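Local structure of suppressor of fused homolog (Drosophila melanogaster, 6LPH) at residues 16-21 / 75-80; 148-153 / 194-199; 223-228 / 238-243. The protein probably binds and sequesters DNA-binding transcription factors, and is represented here by its N-terminal part in complex with a Fu peptide. All coordinates share one frame; numbering follows the deposited sequence.

The three contacts follow one another along this N-terminal part of the protein, each closing before the next opens. Interactions 1 and 2 lie on the same mixed sheet, one using strand 71-77 and the other strand 189-199, with strand 97-109 running between them; their centres are about 17 Å apart. Interaction 3 joins the loop after helix 201-219 to the short helix 240-243 near the end of this chain, its centre about 18 Å from that of interaction 2 and about 32 Å from that of interaction 1, with the centre of the chain between 1 and 3. The sheet thus takes up a helix and a loop, while interaction 3 closes the following chain on itself, all by mainly apolar side-chain contacts.

Interaction 1. Residues 16-21 / 75-80; sequences PGLKAI and ISFGLS
Ile21 of helix 16-28 reaches toward Phe77, and its side chain can be followed atom by atom. CB already lies 3.9 Å from Phe77 CE2. The branch methyl CG2 presses closer, 3.3 Å from Phe77 CE2, tight for two carbons, and meets the ring obliquely. The other branch takes a separate course: with CG1 anti to the carbonyl carbon (chi1 -64°), CD1 is carried to 3.5 Å from Ser80 OG. That hydroxyl is hydrogen-bonded to Glu103, so the methyl meets an oxygen already engaged by the sheet. The contact is helix-on-sheet packing: strand 71-77, bordered by the antiparallel strands 54-60 and 97-109, turns Phe77 toward the N-terminal helix, where Ile22 and Leu25 also touch the ring. One turn before Ile21, Leu18 crosses Phe77 at about a right angle, its CD2 3.6 Å from Phe77 CD2. Replacing Phe77 by alanine would probably open a gap beneath the helix, leaving Leu18 CD2 and Ile21 CG2 without the ring that both now touch. Leu18 also packs on an aromatic side chain of the bound peptide, and Tyr54 touches both Leu18 and Phe77.

Interaction 2. Residues 148-153 / 194-199; sequences NGLCFG and CQIVGV
Cys194 holds its sulfur up to the loop 148-153, between the ring of Phe152 and the backbone of Leu150. The thiol is neither stacked on the ring nor lying in its plane: SG sits 4.8 Å from the centroid of the Phe152 ring, 59° off the ring normal, an oblique sulfur-aromatic contact. Its nearest ring atom is Phe152 CE1, 3.7 Å from Cys194 SG. Phe152 does not leave its backbone heading for the strand; chi1 of -44° sets CG beside the backbone N, and the CE1 side of the ring comes in to the sulfur. SG, anti to the carbonyl carbon of Cys194 (chi1 -72°), is directed at the loop. From the loop backbone comes a second neighbour, Leu150 O, 3.7 Å from Cys194 SG, a plain contact and not a hydrogen bond. In the fold, this loop links helix 131-146 to the edge strand 155-156 and passes over strand 189-199 of the mixed sheet. Cys194 and Ile196, two residues apart on that strand, meet the loop, whereas the end of the intervening Gln195 leads away and is hydrogen-bonded to Arg107 and to the carbonyl of Trp229. Leu150 points toward the strand and spans both of its partners. Its CB stands 4.5 Å from Cys194 SG, while at the other end of the side chain the methyls meet, Leu150 CD1 lying 4.3 Å from Ile196 CD1; both are loose touches. Ile196 sets off to one side of the loop, and its terminal methyl turns back toward the leucine. Ile139 of helix 131-146 touches both Leu150 and Ile196, and Leu104 of the neighbouring strand does the same.

Interaction 3. Residues 223-228 / 238-243; sequences MQTGGD and MSVFEL
The amide of Gln224 meets Leu243 at its oxygen, OE1 being 4.1 Å from Leu243 CD2, a loose contact at the exposed margin. Among the other flat groups, the Phe241 ring carries Val240 CG1 on one face, 3.8 Å above its plane and over its centre, so the valine covers one face of its neighbour's ring. The Glu242 carboxylate is met from above its plane, 39° out of it, by a backbone amide: Ser239 N lies 2.9 Å from Glu242 OE1 in a nearly straight bond. The return bond, from Glu242 N to Ser239 OG at 3.2 Å, completes a capping box, with Ser239 as the N-cap of helix 240-243. Ser239 OG is also bonded to Asp202 of helix 201-219, so the same hydroxyl joins the helix start to the preceding long helix.

Between the two segments one methyl makes most of the close approaches. Thr225 CG2 comes 3.6 Å from Leu243 CD1, the two side chains sliding past each other in opposite directions, and it also lies 4.1 Å from Val240 CB. Chi1 of 54° divides the threonine's branches: CG2 faces the helix, while OG1 turns back to hydrogen-bond with the carbonyls of Leu219 and Asp222. With its polar branch engaged by the end of helix 201-219 and the loop that follows, Thr225 can present a hydrocarbon surface to the helix; the contact is therefore held by van der Waals packing, while hydrogen bonding within each segment and to helix 201-219 shapes the partners.

Interaction 1. Residues 16-21 / 75-80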
ATOM      1  N   PRO A  16       5.315  -3.892 -21.035  1.00 23.49           N
ATOM      2  CA  PRO A  16       5.784  -5.180 -20.516  1.00 19.88           C
ATOM      3  C   PRO A  16       5.890  -5.260 -18.997  1.00 19.00           C
ATOM      4  O   PRO A  16       5.643  -6.334 -18.420  1.00 17.16           O
ATOM      5  CB  PRO A  16       7.168  -5.365 -21.165  1.00 22.06           C
ATOM      6  CG  PRO A  16       7.380  -4.192 -22.056  1.00 23.71           C
ATOM      7  CD  PRO A  16       6.371  -3.149 -21.746  1.00 24.44           C
ATOM      8  N   GLY A  17       6.272  -4.156 -18.353  1.00 17.47           N
ATOM      9  CA  GLY A  17       6.322  -4.132 -16.896  1.00 16.47           C
ATOM     10  C   GLY A  17       4.915  -4.188 -16.334  1.00 17.82           C
ATOM     11  O   GLY A  17       4.609  -5.004 -15.447  1.00 18.75           O
ATOM     12  N   LEU A  18       4.045  -3.331 -16.847  1.00 16.88           N
ATOM     13  CA  LEU A  18       2.635  -3.312 -16.408  1.00 17.79           C
ATOM     14  C   LEU A  18       2.015  -4.718 -16.606  1.00 16.14           C
ATOM     15  O   LEU A  18       1.433  -5.279 -15.684  1.00 16.06           O
ATOM     16  CB  LEU A  18       1.873  -2.256 -17.210  1.00 20.28           C
ATOM     17  CG  LEU A  18       0.654  -1.483 -16.683  1.00 24.99           C
ATOM     18  CD1 LEU A  18      -0.130  -1.050 -17.905  1.00 25.20           C
ATOM     19  CD2 LEU A  18      -0.224  -2.234 -15.722  1.00 25.78           C
ATOM     20  N   LYS A  19       2.203  -5.305 -17.787  1.00 17.32           N
ATOM     21  CA  LYS A  19       1.627  -6.633 -18.093  1.00 17.05           C
ATOM     22  C   LYS A  19       2.091  -7.736 -17.109  1.00 16.88           C
ATOM     23  O   LYS A  19       1.275  -8.565 -16.670  1.00 17.71           O
ATOM     24  CB  LYS A  19       1.915  -7.041 -19.557  1.00 21.27           C
ATOM     25  CG  LYS A  19       1.269  -8.376 -19.979  1.00 21.04           C
ATOM     26  CD  LYS A  19       1.605  -8.783 -21.409  1.00 28.73           C
ATOM     27  CE  LYS A  19       0.623  -9.839 -21.907  1.00 34.12           C
ATOM     28  NZ  LYS A  19       0.543 -10.993 -20.983  1.00 31.41           N
ATOM     29  N   ALA A  20       3.387  -7.756 -16.772  1.00 17.57           N
ATOM     30  CA  ALA A  20       3.937  -8.735 -15.794  1.00 16.36           C
ATOM     31  C   ALA A  20       3.263  -8.634 -14.423  1.00 15.76           C
ATOM     32  O   ALA A  20       2.903  -9.640 -13.801  1.00 15.25           O
ATOM     33  CB  ALA A  20       5.429  -8.535 -15.631  1.00 17.02           C
ATOM     34  N   ILE A  21       3.088  -7.403 -13.959  1.00 16.31           N
ATOM     35  CA  ILE A  21       2.453  -7.182 -12.670  1.00 14.29           C
ATOM     36  C   ILE A  21       0.983  -7.613 -12.721  1.00 13.78           C
ATOM     37  O   ILE A  21       0.534  -8.340 -11.837  1.00 14.19           O
ATOM     38  CB  ILE A  21       2.610  -5.714 -12.196  1.00 13.73           C
ATOM     39  CG1 ILE A  21       4.120  -5.413 -11.962  1.00 15.29           C
ATOM     40  CG2 ILE A  21       1.797  -5.479 -10.919  1.00 12.51           C
ATOM     41  CD1 ILE A  21       4.437  -3.925 -11.804  1.00 13.99           C
ATOM     42  N   ILE A  75      -2.429  -2.027  -4.539  1.00  9.22           N
ATOM     43  CA  ILE A  75      -1.118  -2.288  -5.251  1.00  9.11           C
ATOM     44  C   ILE A  75      -0.824  -1.158  -6.236  1.00  9.56           C
ATOM     45  O   ILE A  75      -1.681  -0.834  -7.065  1.00  9.67           O
ATOM     46  CB  ILE A  75      -1.065  -3.659  -5.957  1.00 10.08           C
ATOM     47  CG1 ILE A  75      -1.405  -4.789  -4.986  1.00 10.22           C
ATOM     48  CG2 ILE A  75       0.353  -3.906  -6.562  1.00  9.97           C
ATOM     49  CD1 ILE A  75      -2.838  -5.242  -5.077  1.00 11.07           C
ATOM     50  N   SER A  76       0.364  -0.535  -6.128  1.00 10.33           N
ATOM     51  CA  SER A  76       0.724   0.611  -6.987  1.00 10.40           C
ATOM     52  C   SER A  76       1.377   0.168  -8.280  1.00 10.85           C
ATOM     53  O   SER A  76       1.972  -0.930  -8.356  1.00 10.89           O
ATOM     54  CB  SER A  76       1.721   1.550  -6.265  1.00 11.41           C
ATOM     55  OG  SER A  76       3.060   0.994  -6.258  1.00 13.07           O
ATOM     56  N   PHE A  77       1.296   1.037  -9.289  1.00 10.80           N
ATOM     57  CA  PHE A  77       2.003   0.827 -10.562  1.00 11.26           C
ATOM     58  C   PHE A  77       2.643   2.146 -10.917  1.00 10.94           C
ATOM     59  O   PHE A  77       1.924   3.144 -11.161  1.00 12.17           O
ATOM     60  CB  PHE A  77       1.033   0.487 -11.693  1.00 10.95           C
ATOM     61  CG  PHE A  77       0.240  -0.774 -11.481  1.00 12.40           C
ATOM     62  CD1 PHE A  77      -0.885  -0.781 -10.645  1.00 11.38           C
ATOM     63  CD2 PHE A  77       0.561  -1.939 -12.181  1.00 12.61           C
ATOM     64  CE1 PHE A  77      -1.641  -1.936 -10.469  1.00 12.83           C
ATOM     65  CE2 PHE A  77      -0.209  -3.088 -12.016  1.00 15.44           C
ATOM     66  CZ  PHE A  77      -1.310  -3.090 -11.155  1.00 14.00           C
ATOM     67  N   GLY A  78       3.975   2.153 -10.973  1.00 11.22           N
ATOM     68  CA  GLY A  78       4.720   3.328 -11.393  1.00 10.38           C
ATOM     69  C   GLY A  78       6.106   3.476 -10.802  1.00 11.02           C
ATOM     70  O   GLY A  78       6.928   4.154 -11.403  1.00 13.34           O
ATOM     71  N   LEU A  79       6.361   2.888  -9.622  1.00 11.44           N
ATOM     72  CA  LEU A  79       7.710   2.920  -9.006  1.00 11.94           C
ATOM     73  C   LEU A  79       8.657   1.961  -9.724  1.00 12.01           C
ATOM     74  O   LEU A  79       9.871   2.193  -9.769  1.00 14.25           O
ATOM     75  CB  LEU A  79       7.654   2.617  -7.482  1.00 11.98           C
ATOM     76  CG  LEU A  79       6.928   3.737  -6.696  1.00 12.71           C
ATOM     77  CD1 LEU A  79       6.540   3.256  -5.322  1.00 11.47           C
ATOM     78  CD2 LEU A  79       7.917   4.859  -6.525  1.00 17.86           C
ATOM     79  N   SER A  80       8.093   0.899 -10.283  1.00 12.45           N
ATOM     80  CA  SER A  80       8.860   0.003 -11.167  1.00 12.93           C
ATOM     81  C   SER A  80       8.748   0.497 -12.622  1.00 13.38           C
ATOM     82  O   SER A  80       8.008   1.456 -12.911  1.00 12.18           O
ATOM     83  CB  SER A  80       8.357  -1.432 -11.028  1.00 12.80           C
ATOM     84  OG  SER A  80       7.055  -1.554 -11.573  1.00 14.09           O
TER

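Interaction 2. Residues 148-153 / 194-199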
ATOM      1  N   ASN A 148      15.907   7.383  -2.570  1.00 37.25           N
ATOM      2  CA  ASN A 148      15.995   6.138  -1.786  1.00 41.58           C
ATOM      3  C   ASN A 148      14.812   5.214  -2.114  1.00 33.37           C
ATOM      4  O   ASN A 148      13.658   5.636  -2.041  1.00 32.38           O
ATOM      5  CB  ASN A 148      16.012   6.345  -0.240  1.00 48.63           C
ATOM      6  CG  ASN A 148      16.554   7.703   0.221  1.00 49.97           C
ATOM      7  OD1 ASN A 148      17.589   8.191  -0.245  1.00 50.43           O
ATOM      8  ND2 ASN A 148      15.864   8.294   1.202  1.00 49.82           N
ATOM      9  N   GLY A 149      15.101   3.968  -2.479  1.00 29.21           N
ATOM     10  CA  GLY A 149      14.085   2.926  -2.592  1.00 25.16           C
ATOM     11  C   GLY A 149      13.752   2.427  -1.182  1.00 26.96           C
ATOM     12  O   GLY A 149      14.320   2.896  -0.194  1.00 33.28           O
ATOM     13  N   LEU A 150      12.825   1.488  -1.073  1.00 22.25           N
ATOM     14  CA  LEU A 150      12.458   0.954   0.233  1.00 19.00           C
ATOM     15  C   LEU A 150      12.873  -0.489   0.279  1.00 21.91           C
ATOM     16  O   LEU A 150      12.796  -1.159  -0.744  1.00 25.62           O
ATOM     17  CB  LEU A 150      10.952   1.067   0.443  1.00 18.84           C
ATOM     18  CG  LEU A 150      10.417   2.511   0.524  1.00 17.64           C
ATOM     19  CD1 LEU A 150       8.889   2.519   0.509  1.00 20.97           C
ATOM     20  CD2 LEU A 150      10.935   3.195   1.785  1.00 18.38           C
ATOM     21  N   CYS A 151      13.340  -0.947   1.443  1.00 22.23           N
ATOM     22  CA  CYS A 151      13.715  -2.351   1.663  1.00 24.53           C
ATOM     23  C   CYS A 151      12.875  -2.923   2.815  1.00 19.94           C
ATOM     24  O   CYS A 151      12.395  -2.178   3.678  1.00 18.65           O
ATOM     25  CB  CYS A 151      15.202  -2.500   2.040  1.00 29.64           C
ATOM     26  SG  CYS A 151      16.422  -1.539   1.092  1.00 48.40           S
ATOM     27  N   PHE A 152      12.733  -4.240   2.851  1.00 19.15           N
ATOM     28  CA  PHE A 152      12.043  -4.900   3.964  1.00 20.10           C
ATOM     29  C   PHE A 152      12.754  -4.613   5.293  1.00 20.91           C
ATOM     30  O   PHE A 152      13.977  -4.745   5.407  1.00 24.22           O
ATOM     31  CB  PHE A 152      11.910  -6.406   3.720  1.00 19.65           C
ATOM     32  CG  PHE A 152      11.478  -6.749   2.327  1.00 19.29           C
ATOM     33  CD1 PHE A 152      10.426  -6.050   1.713  1.00 16.43           C
ATOM     34  CD2 PHE A 152      12.137  -7.763   1.605  1.00 21.98           C
ATOM     35  CE1 PHE A 152      10.028  -6.360   0.410  1.00 18.80           C
ATOM     36  CE2 PHE A 152      11.742  -8.078   0.298  1.00 20.60           C
ATOM     37  CZ  PHE A 152      10.690  -7.382  -0.298  1.00 21.98           C
ATOM     38  N   GLY A 153      11.981  -4.187   6.275  1.00 16.71           N
ATOM     39  CA  GLY A 153      12.539  -3.817   7.554  1.00 18.21           C
ATOM     40  C   GLY A 153      12.682  -2.307   7.735  1.00 15.74           C
ATOM     41  O   GLY A 153      12.850  -1.867   8.859  1.00 17.59           O
ATOM     42  N   CYS A 194       6.665  -4.116  -1.798  1.00 12.96           N
ATOM     43  CA  CYS A 194       6.966  -3.590  -0.474  1.00 12.33           C
ATOM     44  C   CYS A 194       5.664  -3.183   0.197  1.00 12.80           C
ATOM     45  O   CYS A 194       5.033  -2.175  -0.175  1.00 11.62           O
ATOM     46  CB  CYS A 194       7.913  -2.388  -0.573  1.00 14.13           C
ATOM     47  SG  CYS A 194       9.565  -2.938  -1.039  1.00 18.43           S
ATOM     48  N   GLN A 195       5.262  -3.967   1.194  1.00 11.97           N
ATOM     49  CA  GLN A 195       4.006  -3.691   1.875  1.00 11.90           C
ATOM     50  C   GLN A 195       4.226  -2.717   3.018  1.00 12.88           C
ATOM     51  O   GLN A 195       5.009  -2.959   3.957  1.00 13.02           O
ATOM     52  CB  GLN A 195       3.356  -4.967   2.398  1.00 12.47           C
ATOM     53  CG  GLN A 195       1.980  -4.732   3.024  1.00 11.55           C
ATOM     54  CD  GLN A 195       1.358  -6.017   3.497  1.00 12.30           C
ATOM     55  OE1 GLN A 195       1.170  -6.963   2.716  1.00 13.49           O
ATOM     56  NE2 GLN A 195       1.048  -6.079   4.784  1.00 11.97           N
ATOM     57  N   ILE A 196       3.500  -1.616   2.932  1.00 14.00           N
ATOM     58  CA  ILE A 196       3.536  -0.590   3.948  1.00 14.35           C
ATOM     59  C   ILE A 196       2.650  -1.047   5.114  1.00 13.07           C
ATOM     60  O   ILE A 196       1.570  -1.618   4.894  1.00 13.02           O
ATOM     61  CB  ILE A 196       3.135   0.752   3.284  1.00 19.60           C
ATOM     62  CG1 ILE A 196       4.381   1.495   2.794  1.00 21.15           C
ATOM     63  CG2 ILE A 196       2.514   1.734   4.236  1.00 22.81           C
ATOM     64  CD1 ILE A 196       5.479   0.650   2.245  1.00 22.91           C
ATOM     65  N   VAL A 197       3.120  -0.838   6.350  1.00 13.49           N
ATOM     66  CA  VAL A 197       2.367  -1.233   7.575  1.00 12.35           C
ATOM     67  C   VAL A 197       2.294  -0.037   8.513  1.00 11.34           C
ATOM     68  O   VAL A 197       3.324   0.479   8.912  1.00 11.11           O
ATOM     69  CB  VAL A 197       3.046  -2.422   8.313  1.00 12.00           C
ATOM     70  CG1 VAL A 197       2.264  -2.865   9.566  1.00 11.60           C
ATOM     71  CG2 VAL A 197       3.221  -3.593   7.380  1.00 11.89           C
ATOM     72  N   GLY A 198       1.082   0.388   8.881  1.00 12.04           N
ATOM     73  CA  GLY A 198       0.948   1.524   9.795  1.00 11.84           C
ATOM     74  C   GLY A 198       1.311   1.075  11.202  1.00 11.80           C
ATOM     75  O   GLY A 198       0.948  -0.026  11.620  1.00 12.72           O
ATOM     76  N   VAL A 199       2.033   1.922  11.929  1.00 13.14           N
ATOM     77  CA  VAL A 199       2.510   1.604  13.276  1.00 13.21           C
ATOM     78  C   VAL A 199       2.378   2.796  14.253  1.00 14.09           C
ATOM     79  O   VAL A 199       2.288   3.984  13.843  1.00 14.48           O
ATOM     80  CB  VAL A 199       3.981   1.078  13.297  1.00 13.11           C
ATOM     81  CG1 VAL A 199       4.104  -0.257  12.556  1.00 13.33           C
ATOM     82  CG2 VAL A 199       4.963   2.104  12.721  1.00 12.28           C
TER

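Interaction 3. Residues 223-228 / 238-243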
ATOM      1  N   MET A 223      -3.550 -11.493  15.896  1.00 19.14           N
ATOM      2  CA  MET A 223      -4.527 -10.797  15.066  1.00 19.38           C
ATOM      3  C   MET A 223      -4.719  -9.325  15.440  1.00 17.44           C
ATOM      4  O   MET A 223      -4.859  -8.474  14.569  1.00 16.93           O
ATOM      5  CB  MET A 223      -5.876 -11.490  15.162  1.00 23.84           C
ATOM      6  CG  MET A 223      -6.214 -12.198  13.905  1.00 32.62           C
ATOM      7  SD  MET A 223      -6.823 -11.074  12.634  1.00 31.59           S
ATOM      8  CE  MET A 223      -7.909 -12.335  11.971  1.00 25.80           C
ATOM      9  N   GLN A 224      -4.717  -9.035  16.735  1.00 19.81           N
ATOM     10  CA  GLN A 224      -4.935  -7.658  17.221  1.00 21.94           C
ATOM     11  C   GLN A 224      -3.903  -6.670  16.653  1.00 20.68           C
ATOM     12  O   GLN A 224      -4.202  -5.492  16.488  1.00 21.15           O
ATOM     13  CB  GLN A 224      -4.902  -7.614  18.752  1.00 24.98           C
ATOM     14  CG  GLN A 224      -5.966  -8.481  19.413  1.00 33.07           C
ATOM     15  CD  GLN A 224      -5.849  -8.511  20.935  1.00 39.11           C
ATOM     16  OE1 GLN A 224      -6.246  -7.558  21.630  1.00 37.60           O
ATOM     17  NE2 GLN A 224      -5.324  -9.619  21.463  1.00 37.68           N
ATOM     18  N   THR A 225      -2.702  -7.150  16.333  1.00 17.47           N
ATOM     19  CA  THR A 225      -1.655  -6.261  15.810  1.00 17.67           C
ATOM     20  C   THR A 225      -1.366  -6.426  14.293  1.00 16.68           C
ATOM     21  O   THR A 225      -0.407  -5.839  13.770  1.00 14.70           O
ATOM     22  CB  THR A 225      -0.351  -6.390  16.634  1.00 17.45           C
ATOM     23  OG1 THR A 225       0.032  -7.774  16.691  1.00 18.31           O
ATOM     24  CG2 THR A 225      -0.564  -5.866  18.063  1.00 16.60           C
ATOM     25  N   GLY A 226      -2.215  -7.188  13.596  1.00 15.03           N
ATOM     26  CA  GLY A 226      -2.135  -7.296  12.149  1.00 15.69           C
ATOM     27  C   GLY A 226      -2.184  -8.720  11.594  1.00 15.02           C
ATOM     28  O   GLY A 226      -2.405  -8.909  10.394  1.00 14.32           O
ATOM     29  N   GLY A 227      -2.006  -9.707  12.471  1.00 15.48           N
ATOM     30  CA  GLY A 227      -1.908 -11.115  12.078  1.00 13.71           C
ATOM     31  C   GLY A 227      -0.741 -11.412  11.137  1.00 14.27           C
ATOM     32  O   GLY A 227       0.134 -10.546  10.890  1.00 13.74           O
ATOM     33  N   ASP A 228      -0.736 -12.629  10.592  1.00 13.46           N
ATOM     34  CA  ASP A 228       0.355 -13.096   9.722  1.00 16.63           C
ATOM     35  C   ASP A 228       0.705 -12.139   8.589  1.00 14.05           C
ATOM     36  O   ASP A 228       1.886 -11.984   8.232  1.00 15.00           O
ATOM     37  CB  ASP A 228      -0.100 -14.378   9.048  1.00 23.24           C
ATOM     38  CG  ASP A 228       0.822 -15.499   9.263  1.00 32.38           C
ATOM     39  OD1 ASP A 228       2.040 -15.317   8.989  1.00 37.69           O
ATOM     40  OD2 ASP A 228       0.322 -16.584   9.701  1.00 35.30           O
ATOM     41  N   MET A 238      -3.958   0.042  20.935  1.00 23.22           N
ATOM     42  CA  MET A 238      -2.790  -0.237  21.776  1.00 22.99           C
ATOM     43  C   MET A 238      -1.664  -0.776  20.916  1.00 19.58           C
ATOM     44  O   MET A 238      -1.934  -1.495  19.953  1.00 20.22           O
ATOM     45  CB  MET A 238      -3.145  -1.249  22.877  1.00 22.74           C
ATOM     46  CG  MET A 238      -3.905  -0.628  24.056  1.00 33.03           C
ATOM     47  SD  MET A 238      -4.512  -1.803  25.285  1.00 47.34           S
ATOM     48  CE  MET A 238      -2.996  -2.288  26.105  1.00 44.85           C
ATOM     49  N   SER A 239      -0.418  -0.420  21.254  1.00 19.88           N
ATOM     50  CA  SER A 239       0.743  -0.911  20.520  1.00 15.79           C
ATOM     51  C   SER A 239       1.050  -2.309  20.961  1.00 16.51           C
ATOM     52  O   SER A 239       0.552  -2.786  21.998  1.00 17.95           O
ATOM     53  CB  SER A 239       1.977  -0.040  20.760  1.00 17.09           C
ATOM     54  OG  SER A 239       2.479  -0.240  22.068  1.00 19.80           O
ATOM     55  N   VAL A 240       1.923  -2.960  20.199  1.00 16.60           N
ATOM     56  CA  VAL A 240       2.317  -4.323  20.511  1.00 16.11           C
ATOM     57  C   VAL A 240       2.997  -4.393  21.882  1.00 16.72           C
ATOM     58  O   VAL A 240       2.836  -5.371  22.623  1.00 17.81           O
ATOM     59  CB  VAL A 240       3.222  -4.905  19.396  1.00 17.41           C
ATOM     60  CG1 VAL A 240       4.604  -4.235  19.391  1.00 17.02           C
ATOM     61  CG2 VAL A 240       3.311  -6.420  19.522  1.00 16.61           C
ATOM     62  N   PHE A 241       3.762  -3.350  22.215  1.00 16.36           N
ATOM     63  CA  PHE A 241       4.466  -3.306  23.483  1.00 16.96           C
ATOM     64  C   PHE A 241       3.498  -3.111  24.661  1.00 18.92           C
ATOM     65  O   PHE A 241       3.789  -3.552  25.777  1.00 22.04           O
ATOM     66  CB  PHE A 241       5.534  -2.191  23.455  1.00 17.64           C
ATOM     67  CG  PHE A 241       6.545  -2.358  22.355  1.00 18.02           C
ATOM     68  CD1 PHE A 241       6.602  -1.447  21.294  1.00 17.98           C
ATOM     69  CD2 PHE A 241       7.407  -3.450  22.351  1.00 16.59           C
ATOM     70  CE1 PHE A 241       7.512  -1.618  20.265  1.00 19.42           C
ATOM     71  CE2 PHE A 241       8.323  -3.625  21.324  1.00 19.70           C
ATOM     72  CZ  PHE A 241       8.378  -2.709  20.277  1.00 16.68           C
ATOM     73  N   GLU A 242       2.379  -2.426  24.425  1.00 21.43           N
ATOM     74  CA  GLU A 242       1.302  -2.316  25.434  1.00 21.84           C
ATOM     75  C   GLU A 242       0.562  -3.645  25.564  1.00 22.45           C
ATOM     76  O   GLU A 242       0.256  -4.073  26.675  1.00 27.75           O
ATOM     77  CB  GLU A 242       0.274  -1.233  25.079  1.00 25.38           C
ATOM     78  CG  GLU A 242       0.757   0.193  25.187  1.00 31.28           C
ATOM     79  CD  GLU A 242      -0.264   1.178  24.651  1.00 30.33           C
ATOM     80  OE1 GLU A 242      -0.274   1.439  23.427  1.00 25.66           O
ATOM     81  OE2 GLU A 242      -1.060   1.700  25.459  1.00 43.17           O
ATOM     82  N   LEU A 243       0.268  -4.298  24.443  1.00 20.26           N
ATOM     83  CA  LEU A 243      -0.521  -5.544  24.486  1.00 23.68           C
ATOM     84  C   LEU A 243       0.276  -6.729  25.024  1.00 24.73           C
ATOM     85  O   LEU A 243      -0.266  -7.583  25.748  1.00 24.30           O
ATOM     86  CB  LEU A 243      -1.115  -5.888  23.105  1.00 22.12           C
ATOM     87  CG  LEU A 243      -2.216  -4.940  22.588  1.00 24.54           C
ATOM     88  CD1 LEU A 243      -2.442  -5.087  21.085  1.00 23.56           C
ATOM     89  CD2 LEU A 243      -3.530  -5.076  23.352  1.00 28.56           C
TER